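Local coordinates for protein SxtG (Microseira wollei, PDB 6U1R) that takes part in saxitoxin biosynthesis as an amidinotransferase, probably carrying the amidino group on a cysteine before passing it to an acceptor amine, at residues Ile254-Thr268 / Val279-Lys291. Sequence-based numbering, arbitrary orientation. Where two conformers were deposited one is given.
Sequences IIESQCPEALHIDTT and VNPEFVDVNKLPK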
loop_
_atom_site.group_PDB
_atom_site.type_symbol
_atom_site.label_atom_id
_atom_site.label_comp_id
_atom_site.label_asym_id
_atom_site.label_seq_id
_atom_site.Cartn_x
_atom_site.Cartn_y
_atom_site.Cartn_z
ATOM N N ILE A 254 -22.578 -1.811 -5.400
ATOM C CA ILE A 254 -21.993 -2.674 -6.424
ATOM C C ILE A 254 -23.058 -2.963 -7.471
ATOM O O ILE A 254 -24.139 -3.462 -7.136
ATOM C CB ILE A 254 -21.440 -3.966 -5.805
ATOM C CG1 ILE A 254 -20.321 -3.623 -4.810
ATOM C CG2 ILE A 254 -20.932 -4.926 -6.884
ATOM C CD1 ILE A 254 -19.147 -2.772 -5.420
ATOM N N ILE A 255 -22.763 -2.639 -8.734
ATOM C CA ILE A 255 -23.659 -2.965 -9.837
ATOM C C ILE A 255 -23.227 -4.290 -10.455
ATOM O O ILE A 255 -22.084 -4.724 -10.310
ATOM C CB ILE A 255 -23.701 -1.867 -10.920
ATOM C CG1 ILE A 255 -22.382 -1.818 -11.697
ATOM C CG2 ILE A 255 -24.030 -0.507 -10.306
ATOM C CD1 ILE A 255 -22.501 -1.216 -13.051
ATOM N N GLU A 256 -24.147 -4.909 -11.197
ATOM C CA GLU A 256 -23.868 -6.107 -11.985
ATOM C C GLU A 256 -23.689 -5.716 -13.449
ATOM O O GLU A 256 -24.600 -5.145 -14.047
ATOM C CB GLU A 256 -25.009 -7.115 -11.846
ATOM C CG GLU A 256 -25.344 -7.475 -10.395
ATOM C CD GLU A 256 -24.245 -8.269 -9.710
ATOM O OE1 GLU A 256 -23.607 -9.103 -10.387
ATOM O OE2 GLU A 256 -24.018 -8.057 -8.491
ATOM N N SER A 257 -22.508 -5.990 -14.013
ATOM C CA SER A 257 -22.287 -5.792 -15.442
ATOM C C SER A 257 -22.664 -7.053 -16.208
ATOM O O SER A 257 -22.397 -8.170 -15.758
ATOM C CB SER A 257 -20.829 -5.448 -15.746
ATOM O OG SER A 257 -20.635 -5.280 -17.147
ATOM N N GLN A 258 -23.283 -6.862 -17.364
ATOM C CA GLN A 258 -23.528 -7.930 -18.323
ATOM C C GLN A 258 -22.393 -8.090 -19.335
ATOM O O GLN A 258 -22.510 -8.920 -20.242
ATOM C CB GLN A 258 -24.845 -7.659 -19.060
ATOM C CG GLN A 258 -26.071 -7.683 -18.136
ATOM C CD GLN A 258 -27.337 -7.148 -18.808
ATOM O OE1 GLN A 258 -27.282 -6.295 -19.701
ATOM N NE2 GLN A 258 -28.482 -7.645 -18.369
ATOM N N CYS A 259 -21.314 -7.310 -19.219
ATOM C CA CYS A 259 -20.192 -7.421 -20.153
ATOM C C CYS A 259 -19.300 -8.579 -19.730
ATOM O O CYS A 259 -18.711 -8.519 -18.650
ATOM C CB CYS A 259 -19.361 -6.141 -20.170
ATOM S SG CYS A 259 -17.879 -6.266 -21.233
ATOM N N PRO A 260 -19.168 -9.642 -20.533
ATOM C CA PRO A 260 -18.319 -10.768 -20.108
ATOM C C PRO A 260 -16.844 -10.424 -20.014
ATOM O O PRO A 260 -16.101 -11.151 -19.333
ATOM C CB PRO A 260 -18.559 -11.830 -21.205
ATOM C CG PRO A 260 -19.835 -11.416 -21.875
ATOM C CD PRO A 260 -19.856 -9.922 -21.804
ATOM N N GLU A 261 -16.414 -9.366 -20.702
ATOM C CA GLU A 261 -15.042 -8.875 -20.758
ATOM C C GLU A 261 -14.758 -7.780 -19.716
ATOM O O GLU A 261 -13.768 -7.051 -19.859
ATOM C CB GLU A 261 -14.758 -8.316 -22.160
ATOM C CG GLU A 261 -14.889 -9.341 -23.300
ATOM C CD GLU A 261 -16.305 -9.514 -23.818
ATOM O OE1 GLU A 261 -17.053 -8.517 -23.858
ATOM O OE2 GLU A 261 -16.662 -10.642 -24.218
ATOM N N ALA A 262 -15.627 -7.636 -18.712
ATOM C CA ALA A 262 -15.659 -6.430 -17.891
ATOM C C ALA A 262 -14.304 -6.143 -17.267
ATOM O O ALA A 262 -13.694 -7.011 -16.635
ATOM C CB ALA A 262 -16.717 -6.553 -16.792
ATOM N N LEU A 263 -13.862 -4.886 -17.421
ATOM C CA LEU A 263 -12.612 -4.409 -16.845
ATOM C C LEU A 263 -12.703 -2.878 -16.889
ATOM O O LEU A 263 -12.573 -2.283 -17.962
ATOM C CB LEU A 263 -11.413 -4.942 -17.618
ATOM C CG LEU A 263 -9.964 -4.609 -17.240
ATOM C CD1 LEU A 263 -9.761 -4.102 -15.858
ATOM C CD2 LEU A 263 -9.115 -5.866 -17.428
ATOM N N HIS A 264 -13.009 -2.283 -15.738
ATOM C CA HIS A 264 -13.262 -0.857 -15.535
ATOM C C HIS A 264 -14.713 -0.518 -15.850
ATOM O O HIS A 264 -15.338 -1.139 -16.717
ATOM C CB HIS A 264 -12.283 0.019 -16.335
ATOM C CG HIS A 264 -10.853 -0.295 -16.028
ATOM N ND1 HIS A 264 -9.834 -0.147 -16.944
ATOM C CD2 HIS A 264 -10.282 -0.794 -14.904
ATOM C CE1 HIS A 264 -8.698 -0.553 -16.401
ATOM N NE2 HIS A 264 -8.938 -0.929 -15.157
ATOM N N ILE A 265 -15.266 0.418 -15.079
ATOM C CA ILE A 265 -16.695 0.734 -15.115
ATOM C C ILE A 265 -17.007 1.972 -15.962
ATOM O O ILE A 265 -18.197 2.270 -16.200
ATOM C CB ILE A 265 -17.222 0.895 -13.668
ATOM C CG1 ILE A 265 -18.733 0.601 -13.560
ATOM C CG2 ILE A 265 -16.859 2.285 -13.074
ATOM C CD1 ILE A 265 -19.247 0.543 -12.088
ATOM N N ASP A 266 -15.991 2.693 -16.442
ATOM C CA ASP A 266 -16.221 4.013 -17.015
ATOM C C ASP A 266 -16.513 3.973 -18.526
ATOM O O ASP A 266 -16.386 5.000 -19.207
ATOM C CB ASP A 266 -15.072 4.986 -16.650
ATOM C CG ASP A 266 -13.662 4.470 -16.927
ATOM O OD1 ASP A 266 -13.459 3.283 -17.228
ATOM O OD2 ASP A 266 -12.711 5.312 -16.796
ATOM N N THR A 267 -16.959 2.822 -19.047
ATOM C CA THR A 267 -17.795 2.763 -20.243
ATOM C C THR A 267 -19.142 2.109 -19.951
ATOM O O THR A 267 -19.878 1.784 -20.893
ATOM C CB THR A 267 -17.112 2.019 -21.403
ATOM O OG1 THR A 267 -16.845 0.663 -21.051
ATOM C CG2 THR A 267 -15.825 2.689 -21.803
ATOM N N THR A 268 -19.499 1.949 -18.670
ATOM C CA THR A 268 -20.712 1.261 -18.236
ATOM C C THR A 268 -21.652 2.179 -17.474
ATOM O O THR A 268 -22.860 2.245 -17.799
ATOM C CB THR A 268 -20.338 0.041 -17.362
ATOM O OG1 THR A 268 -19.570 -0.911 -18.127
ATOM C CG2 THR A 268 -21.585 -0.644 -16.779
ATOM N N VAL A 279 -25.754 5.587 -18.826
ATOM C CA VAL A 279 -25.732 4.139 -18.671
ATOM C C VAL A 279 -25.620 3.452 -20.029
ATOM O O VAL A 279 -26.235 3.875 -21.014
ATOM C CB VAL A 279 -26.984 3.651 -17.915
ATOM C CG1 VAL A 279 -26.995 2.164 -17.841
ATOM C CG2 VAL A 279 -27.011 4.270 -16.535
ATOM N N ASN A 280 -24.827 2.390 -20.063
ATOM C CA ASN A 280 -24.588 1.610 -21.266
ATOM C C ASN A 280 -25.741 0.634 -21.471
ATOM O O ASN A 280 -25.973 -0.212 -20.605
ATOM C CB ASN A 280 -23.257 0.860 -21.096
ATOM C CG ASN A 280 -22.875 0.035 -22.299
ATOM O OD1 ASN A 280 -23.713 -0.629 -22.921
ATOM N ND2 ASN A 280 -21.579 0.045 -22.623
ATOM N N PRO A 281 -26.477 0.701 -22.590
ATOM C CA PRO A 281 -27.678 -0.144 -22.714
ATOM C C PRO A 281 -27.383 -1.623 -22.905
ATOM O O PRO A 281 -28.282 -2.446 -22.684
ATOM C CB PRO A 281 -28.395 0.443 -23.939
ATOM C CG PRO A 281 -27.321 0.964 -24.784
ATOM C CD PRO A 281 -26.262 1.512 -23.797
ATOM N N GLU A 282 -26.180 -1.990 -23.327
ATOM C CA GLU A 282 -25.822 -3.392 -23.493
ATOM C C GLU A 282 -25.227 -4.000 -22.229
ATOM O O GLU A 282 -25.410 -5.199 -21.981
ATOM C CB GLU A 282 -24.836 -3.530 -24.658
ATOM C CG GLU A 282 -25.478 -3.312 -26.034
ATOM C CD GLU A 282 -26.432 -4.435 -26.407
ATOM O OE1 GLU A 282 -26.067 -5.602 -26.178
ATOM O OE2 GLU A 282 -27.538 -4.154 -26.911
ATOM N N PHE A 283 -24.510 -3.214 -21.426
ATOM C CA PHE A 283 -23.868 -3.747 -20.229
ATOM C C PHE A 283 -24.721 -3.643 -18.963
ATOM O O PHE A 283 -24.392 -4.302 -17.965
ATOM C CB PHE A 283 -22.540 -3.030 -19.959
ATOM C CG PHE A 283 -21.492 -3.175 -21.060
ATOM C CD1 PHE A 283 -21.665 -4.040 -22.135
ATOM C CD2 PHE A 283 -20.325 -2.431 -20.991
ATOM C CE1 PHE A 283 -20.698 -4.141 -23.127
ATOM C CE2 PHE A 283 -19.356 -2.525 -21.968
ATOM C CZ PHE A 283 -19.536 -3.386 -23.036
ATOM N N VAL A 284 -25.785 -2.840 -18.961
ATOM C CA VAL A 284 -26.579 -2.589 -17.758
ATOM C C VAL A 284 -28.030 -2.958 -18.023
ATOM O O VAL A 284 -28.620 -2.499 -19.006
ATOM C CB VAL A 284 -26.467 -1.113 -17.320
ATOM C CG1 VAL A 284 -27.470 -0.790 -16.239
ATOM C CG2 VAL A 284 -25.054 -0.810 -16.838
ATOM N N ASP A 285 -28.610 -3.778 -17.140
ATOM C CA ASP A 285 -30.061 -3.929 -17.051
ATOM C C ASP A 285 -30.569 -2.866 -16.080
ATOM O O ASP A 285 -30.356 -2.976 -14.868
ATOM C CB ASP A 285 -30.436 -5.334 -16.579
ATOM C CG ASP A 285 -31.952 -5.556 -16.500
ATOM O OD1 ASP A 285 -32.715 -4.573 -16.557
ATOM O OD2 ASP A 285 -32.380 -6.727 -16.374
ATOM N N VAL A 286 -31.228 -1.829 -16.606
ATOM C CA VAL A 286 -31.614 -0.696 -15.767
ATOM C C VAL A 286 -32.568 -1.117 -14.667
ATOM O O VAL A 286 -32.667 -0.434 -13.639
ATOM C CB VAL A 286 -32.249 0.428 -16.606
ATOM C CG1 VAL A 286 -31.256 0.955 -17.628
ATOM C CG2 VAL A 286 -33.515 -0.071 -17.295
ATOM N N ASN A 287 -33.276 -2.233 -14.853
ATOM C CA ASN A 287 -34.251 -2.672 -13.863
ATOM C C ASN A 287 -33.612 -3.394 -12.687
ATOM O O ASN A 287 -34.293 -3.624 -11.683
ATOM C CB ASN A 287 -35.293 -3.577 -14.527
ATOM C CG ASN A 287 -36.126 -2.842 -15.554
ATOM O OD1 ASN A 287 -36.251 -3.279 -16.703
ATOM N ND2 ASN A 287 -36.698 -1.714 -15.150
ATOM N N LYS A 288 -32.328 -3.741 -12.775
ATOM C CA LYS A 288 -31.622 -4.382 -11.677
ATOM C C LYS A 288 -30.590 -3.457 -11.036
ATOM O O LYS A 288 -29.788 -3.909 -10.209
ATOM C CB LYS A 288 -30.966 -5.673 -12.176
ATOM C CG LYS A 288 -31.984 -6.626 -12.823
ATOM C CD LYS A 288 -31.416 -8.026 -13.040
ATOM C CE LYS A 288 -32.492 -8.997 -13.532
ATOM N NZ LYS A 288 -31.903 -10.302 -13.961
ATOM N N LEU A 289 -30.599 -2.176 -11.390
ATOM C CA LEU A 289 -29.656 -1.231 -10.808
ATOM C C LEU A 289 -29.971 -1.000 -9.331
ATOM O O LEU A 289 -31.127 -1.111 -8.916
ATOM C CB LEU A 289 -29.718 0.098 -11.543
ATOM C CG LEU A 289 -29.011 0.205 -12.890
ATOM C CD1 LEU A 289 -29.369 1.531 -13.559
ATOM C CD2 LEU A 289 -27.499 0.062 -12.716
ATOM N N PRO A 290 -28.968 -0.656 -8.522
ATOM C CA PRO A 290 -29.232 -0.340 -7.112
ATOM C C PRO A 290 -30.393 0.637 -6.972
ATOM O O PRO A 290 -30.539 1.570 -7.759
ATOM C CB PRO A 290 -27.915 0.271 -6.635
ATOM C CG PRO A 290 -26.878 -0.350 -7.526
ATOM C CD PRO A 290 -27.543 -0.496 -8.870
ATOM N N LYS A 291 -31.235 0.414 -5.960
ATOM C CA LYS A 291 -32.457 1.203 -5.849
ATOM C C LYS A 291 -32.177 2.670 -5.539
ATOM O O LYS A 291 -33.012 3.524 -5.852
ATOM C CB LYS A 291 -33.364 0.600 -4.777
ATOM C CG LYS A 291 -33.696 -0.866 -5.042
ATOM C CD LYS A 291 -35.152 -1.178 -4.726
ATOM C CE LYS A 291 -35.552 -2.542 -5.267
ATOM N NZ LYS A 291 -37.009 -2.804 -5.082
HETATM O O HOH W 1 -26.645 -3.510 -11.120
HETATM O O HOH W 2 -27.005 -5.436 -15.187
#
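Phe283 lies between Cys259 and the Thr267-Thr268 end of segment 254-268. Its CB is near Ser257 OG and Thr268 OG1. CG, held anti to the carbonyl carbon (chi1 -61°), starts the ring under Cys259. Cys259 CB stands over the ring centre, 3.6 Å from the centroid, in a CH-pi contact. CD1 is the ring atom closest to that CB. Phe283 CD2, on the other side of the ring, has Thr268 OG1 at its edge and in the ring plane, 3.3 Å away. Further out, CE2 comes near Thr267 OG1. At the tip, Phe283 CZ meets Cys259 SG at 3.8 Å. This sulfur-aromatic contact over the face depends on SG lying anti to the backbone N of Cys259 (chi1 176°). On the opposite face, Asn280 ND2 sits offset toward the rim.

Phe283 O accepts a nearly straight bond from Gln258 N (2.9 Å). Glu282 N donates to Asn280 OD1 in an Asx turn, and Phe283 N donates to the same oxygen, which makes an Asx motif. Asn280 ND2 donates to Thr267 O (3.0 Å), which lies in the amide plane. Asn280 N donates to Thr268 O. Thr268 CG2 presses tightly on Val284 CG2 (3.5 Å). Farther along, water links Glu256 O to Asp285 N, and Ile255 CG2 packs on Pro290 CD (3.8 Å).

Between Cys259 and Thr267 the chain carries His264, whose NE2 is hydrogen-bonded to Asp215 OD2. With Cys368, near Thr267, these are the predicted catalytic residues of an AGAT-like amidinotransferase, so the contact joins the His264 loop to the loop after strand 276-279. Trp318 meets the Phe283 ring edge-to-face. Strand 251-255 runs into the first segment beside strand 225-229, while the second rests Pro281 and Leu289 on strand 297-300.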